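Long-range contacts in TetR family Transcriptional regulator (Streptococcus agalactiae 2603V/R, PDB 3KKC), which probably binds DNA as a TetR-family transcriptional regulator and carries a bound nickel ion: residues V15-A20 with A42-S47; I22-E27 with Q36-L41. All coordinates share one frame; numbering follows the deposited sequence.

Contact 1: residues V15-A20 with A42-S47; sequences VAIYNA and ANVGRS
Ile17 and Ala42 bring the two backbones close, with Ile17 CA and Ala42 CA 5.0 Å apart. Residues 15-20 form a continuous part of helix 4-24. Residues 42-47 run from the last turn of helix 35-42 through a short turn into helix 46-49. Asn43 leaves the helical path with a positive phi of 69°, and Gly45 sits at the N-cap of the next helix.

The methyl of Ala42 points at the first helix. It lies over the backbone of Ile17, with Ala42 CB 3.9 Å from Ile17 CA. Ala16 and Ala20, one helical turn apart, also point their methyls toward the second segment. Ala16 CB is 4.4 Å from Ala42 CB, and Ala20 CB is 4.0 Å from Ala42 N. Such small side chains permit the close backbone approach.

Ile17 reaches beyond Ala42 to Val44. Its first torsion sets CG1 anti to the carbonyl carbon (chi1 -56°). Ile17 CG1 meets Val44 CG1 at 3.7 Å. Ile17 CD1 touches the same methyl, Val44 CG1, at 3.8 Å. The two side chains cross at about a right angle. Ile17 also packs on Leu59 of helix 57-71, so it belongs to the core shared by these helices.

The turn belongs to the predicted helix-turn-helix motif, and Val44 points toward helix 4-24. No hydrogen bond joins the two segments. The end of helix 35-42 and the turn after it therefore meet helix 4-24 here by apolar contact and close fit.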
# COMPACT_ATOMS: atom_id res chain seq x y z
N VAL A 15 -31.65 11.02 -1.36
CA VAL A 15 -31.08 10.44 -0.15
C VAL A 15 -31.16 8.91 -0.14
O VAL A 15 -30.24 8.26 0.33
CB VAL A 15 -31.75 11.02 1.11
CG1 VAL A 15 -31.55 10.09 2.32
CG2 VAL A 15 -31.24 12.44 1.36
N ALA A 16 -32.24 8.33 -0.67
CA ALA A 16 -32.35 6.86 -0.66
C ALA A 16 -31.20 6.21 -1.43
O ALA A 16 -30.62 5.21 -0.98
CB ALA A 16 -33.67 6.39 -1.21
N ILE A 17 -30.89 6.78 -2.58
CA ILE A 17 -29.78 6.33 -3.41
C ILE A 17 -28.46 6.51 -2.64
O ILE A 17 -27.69 5.56 -2.46
CB ILE A 17 -29.74 7.12 -4.73
CG1 ILE A 17 -31.09 6.99 -5.45
CG2 ILE A 17 -28.55 6.70 -5.60
CD1 ILE A 17 -31.30 8.03 -6.52
N TYR A 18 -28.22 7.74 -2.20
CA TYR A 18 -27.05 8.05 -1.39
C TYR A 18 -26.88 6.97 -0.33
O TYR A 18 -25.85 6.30 -0.31
CB TYR A 18 -27.23 9.42 -0.74
CG TYR A 18 -25.98 10.03 -0.12
CD1 TYR A 18 -25.18 10.90 -0.87
CD2 TYR A 18 -25.62 9.77 1.20
CE1 TYR A 18 -24.05 11.47 -0.34
CE2 TYR A 18 -24.48 10.34 1.75
CZ TYR A 18 -23.70 11.19 0.97
OH TYR A 18 -22.56 11.78 1.49
N ASN A 19 -27.88 6.78 0.52
CA ASN A 19 -27.75 5.83 1.63
C ASN A 19 -27.52 4.39 1.13
O ASN A 19 -26.76 3.63 1.74
CB ASN A 19 -28.93 5.91 2.64
CG ASN A 19 -28.94 7.22 3.48
OD1 ASN A 19 -27.91 7.91 3.64
ND2 ASN A 19 -30.11 7.54 4.02
N ALA A 20 -28.16 4.04 0.02
CA ALA A 20 -27.97 2.71 -0.59
C ALA A 20 -26.52 2.48 -1.01
O ALA A 20 -25.95 1.41 -0.79
CB ALA A 20 -28.89 2.54 -1.78
N ALA A 42 -32.34 1.19 -3.24
CA ALA A 42 -33.03 2.49 -3.27
C ALA A 42 -34.51 2.37 -3.64
O ALA A 42 -35.34 3.20 -3.24
CB ALA A 42 -32.31 3.46 -4.21
N ASN A 43 -34.84 1.33 -4.42
CA ASN A 43 -36.21 1.11 -4.84
C ASN A 43 -36.65 2.18 -5.81
O ASN A 43 -37.84 2.36 -6.06
CB ASN A 43 -37.14 1.10 -3.63
CG ASN A 43 -36.92 -0.10 -2.75
OD1 ASN A 43 -36.87 -1.23 -3.23
ND2 ASN A 43 -36.78 0.14 -1.44
N VAL A 44 -35.67 2.89 -6.35
CA VAL A 44 -35.95 3.88 -7.38
C VAL A 44 -35.38 3.38 -8.71
O VAL A 44 -34.27 2.88 -8.76
CB VAL A 44 -35.38 5.26 -7.01
CG1 VAL A 44 -33.86 5.23 -7.07
CG2 VAL A 44 -35.95 6.33 -7.93
N GLY A 45 -36.16 3.52 -9.77
CA GLY A 45 -35.81 2.96 -11.06
C GLY A 45 -34.62 3.59 -11.76
O GLY A 45 -34.16 4.66 -11.37
N ARG A 46 -34.16 2.92 -12.81
CA ARG A 46 -33.01 3.33 -13.61
C ARG A 46 -33.10 4.76 -14.16
O ARG A 46 -32.10 5.48 -14.20
CB ARG A 46 -32.81 2.33 -14.77
CG ARG A 46 -31.66 2.64 -15.69
CD ARG A 46 -30.62 1.54 -15.66
NE ARG A 46 -29.46 1.90 -16.46
CZ ARG A 46 -28.83 1.07 -17.29
NH1 ARG A 46 -29.24 -0.18 -17.41
NH2 ARG A 46 -27.78 1.49 -17.99
N SER A 47 -34.30 5.16 -14.58
CA SER A 47 -34.50 6.46 -15.23
C SER A 47 -34.29 7.64 -14.27
O SER A 47 -33.66 8.63 -14.63
CB SER A 47 -35.89 6.53 -15.86
OG SER A 47 -36.91 6.50 -14.87

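Contact 2: residues I22-E27 with Q36-L41; sequences ISLLQE and QDVIGL
Leu24 and Val38 are the closest backbone pair, with Leu24 CA and Val38 CA 7.5 Å apart, a separation bridged by side chains. Residues 22-27 cover the end region of helix 4-24, and residues 36-41 lie on helix 35-42.

Leu24 carries most of the contact. Its first torsion sets CG anti to the carbonyl carbon (chi1 -82°). The second extends the chain to CD1 (chi2 165°), and this methyl reaches the backbone of the facing helix. Leu24 CD1 lies 3.7 Å from Asp37 C and 3.8 Å from Asp37 CB. Val38 adds a more distant touch through its CG2 branch, with Val38 CG2 4.2 Å from Leu24 CD1.

Leu41 stands one turn further along the helix. Leu24 and Leu41 reach toward each other tip to tip, and Leu24 CG meets Leu41 CD1 at 3.8 Å. The same Leu41 methyl also approaches the hydroxyl oxygen of Ser23, with Ser23 OG 3.7 Å from Leu41 CD1. This is a packing contact, not a hydrogen bond.

Helix 35-42 is the first helix of the predicted helix-turn-helix, which in TetR-family proteins packs with the helix before it in a small three-helix DNA-binding domain. The contact joins the end region of that preceding helix to the motif. Leu41 also packs on Ala20, which extends the interface back along helix 4-24.

Nearby polar groups bond to other residues. Asp37 touches Leu24 through its CB, whereas its carboxylate oxygen OD1 is hydrogen-bonded to Thr34 OG1, just before helix 35-42. On its own side of the interface, Leu24 O accepts a hydrogen bond from Asn28 ND2.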
# COMPACT_ATOMS: atom_id res chain seq x y z
N ILE A 22 -23.86 3.87 0.24
CA ILE A 22 -23.06 3.71 1.44
C ILE A 22 -23.20 2.30 2.04
O ILE A 22 -22.21 1.68 2.41
CB ILE A 22 -23.42 4.79 2.48
CG1 ILE A 22 -22.92 6.16 2.00
CG2 ILE A 22 -22.82 4.47 3.86
CD1 ILE A 22 -23.18 7.28 2.99
N SER A 23 -24.42 1.80 2.12
CA SER A 23 -24.67 0.51 2.74
C SER A 23 -24.02 -0.58 1.93
O SER A 23 -23.59 -1.59 2.48
CB SER A 23 -26.20 0.27 2.87
OG SER A 23 -26.58 -1.10 2.69
N LEU A 24 -23.95 -0.37 0.62
CA LEU A 24 -23.36 -1.35 -0.30
C LEU A 24 -21.84 -1.28 -0.29
O LEU A 24 -21.15 -2.21 -0.69
CB LEU A 24 -23.86 -1.12 -1.72
CG LEU A 24 -25.23 -1.69 -2.07
CD1 LEU A 24 -25.75 -1.08 -3.37
CD2 LEU A 24 -25.15 -3.22 -2.13
N LEU A 25 -21.33 -0.13 0.15
CA LEU A 25 -19.91 0.09 0.24
C LEU A 25 -19.39 -0.45 1.57
O LEU A 25 -18.22 -0.31 1.88
CB LEU A 25 -19.64 1.59 0.15
CG LEU A 25 -18.93 2.23 -1.03
CD1 LEU A 25 -19.14 1.44 -2.31
CD2 LEU A 25 -19.43 3.66 -1.17
N GLN A 26 -20.28 -1.05 2.35
CA GLN A 26 -19.88 -1.67 3.61
C GLN A 26 -19.50 -3.12 3.33
O GLN A 26 -18.67 -3.71 4.03
CB GLN A 26 -21.01 -1.58 4.65
CG GLN A 26 -20.55 -1.10 6.04
CD GLN A 26 -21.67 -0.51 6.89
OE1 GLN A 26 -22.81 -0.97 6.84
NE2 GLN A 26 -21.33 0.52 7.68
N GLU A 27 -20.10 -3.68 2.28
CA GLU A 27 -19.90 -5.08 1.90
C GLU A 27 -19.07 -5.26 0.64
O GLU A 27 -18.57 -6.35 0.39
CB GLU A 27 -21.25 -5.75 1.66
CG GLU A 27 -22.34 -5.38 2.64
CD GLU A 27 -22.17 -6.06 3.98
OE1 GLU A 27 -21.01 -6.17 4.46
OE2 GLU A 27 -23.20 -6.48 4.56
N GLN A 36 -27.25 -1.29 -10.81
CA GLN A 36 -28.42 -2.11 -10.52
C GLN A 36 -28.46 -2.54 -9.06
O GLN A 36 -29.54 -2.71 -8.48
CB GLN A 36 -28.51 -3.33 -11.44
CG GLN A 36 -28.67 -2.98 -12.92
CD GLN A 36 -29.88 -2.10 -13.20
OE1 GLN A 36 -29.98 -1.48 -14.26
NE2 GLN A 36 -30.81 -2.05 -12.24
N ASP A 37 -27.28 -2.72 -8.47
CA ASP A 37 -27.20 -2.97 -7.03
C ASP A 37 -27.82 -1.79 -6.31
O ASP A 37 -28.67 -1.95 -5.43
CB ASP A 37 -25.75 -3.14 -6.56
CG ASP A 37 -24.99 -4.20 -7.34
OD1 ASP A 37 -25.54 -4.71 -8.33
OD2 ASP A 37 -23.84 -4.51 -6.95
N VAL A 38 -27.40 -0.59 -6.71
CA VAL A 38 -27.79 0.64 -6.05
C VAL A 38 -29.29 0.86 -6.07
O VAL A 38 -29.86 1.35 -5.10
CB VAL A 38 -27.08 1.84 -6.66
CG1 VAL A 38 -27.61 3.12 -6.04
CG2 VAL A 38 -25.59 1.73 -6.43
N ILE A 39 -29.94 0.49 -7.17
CA ILE A 39 -31.39 0.57 -7.27
C ILE A 39 -32.09 -0.46 -6.38
O ILE A 39 -32.99 -0.12 -5.63
CB ILE A 39 -31.84 0.34 -8.72
CG1 ILE A 39 -31.19 1.38 -9.64
CG2 ILE A 39 -33.38 0.30 -8.82
CD1 ILE A 39 -30.89 0.84 -11.02
N GLY A 40 -31.65 -1.71 -6.50
CA GLY A 40 -32.20 -2.83 -5.75
C GLY A 40 -32.40 -2.54 -4.28
O GLY A 40 -33.19 -3.21 -3.60
N LEU A 41 -31.67 -1.55 -3.78
CA LEU A 41 -31.89 -1.06 -2.43
C LEU A 41 -32.72 0.22 -2.42
O LEU A 41 -33.69 0.33 -1.67
CB LEU A 41 -30.57 -0.82 -1.70
CG LEU A 41 -29.82 -2.06 -1.24
CD1 LEU A 41 -28.66 -1.64 -0.34
CD2 LEU A 41 -30.77 -3.01 -0.52

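Overall arrangement
Contacts 1 and 2 have centres about 9 Å apart, on the same side of the chain's centre. Both use helix 4-24: contact 1 lies one to two turns before the C-terminal region used by contact 2. Their second segments follow each other along the predicted helix-turn-helix. Residues 36-41 lie on helix 35-42. The next segment, 42-47, continues through the turn into helix 46-49. The chain order is therefore 15-20, 22-27, 36-41, 42-47, with contact 2 enclosed by contact 1. Ile17 CG2 packs on Val38 CG1 at 3.7 Å and joins the two interfaces. Together they pack the motif onto one preceding helix, consistent with a compact DNA-binding domain.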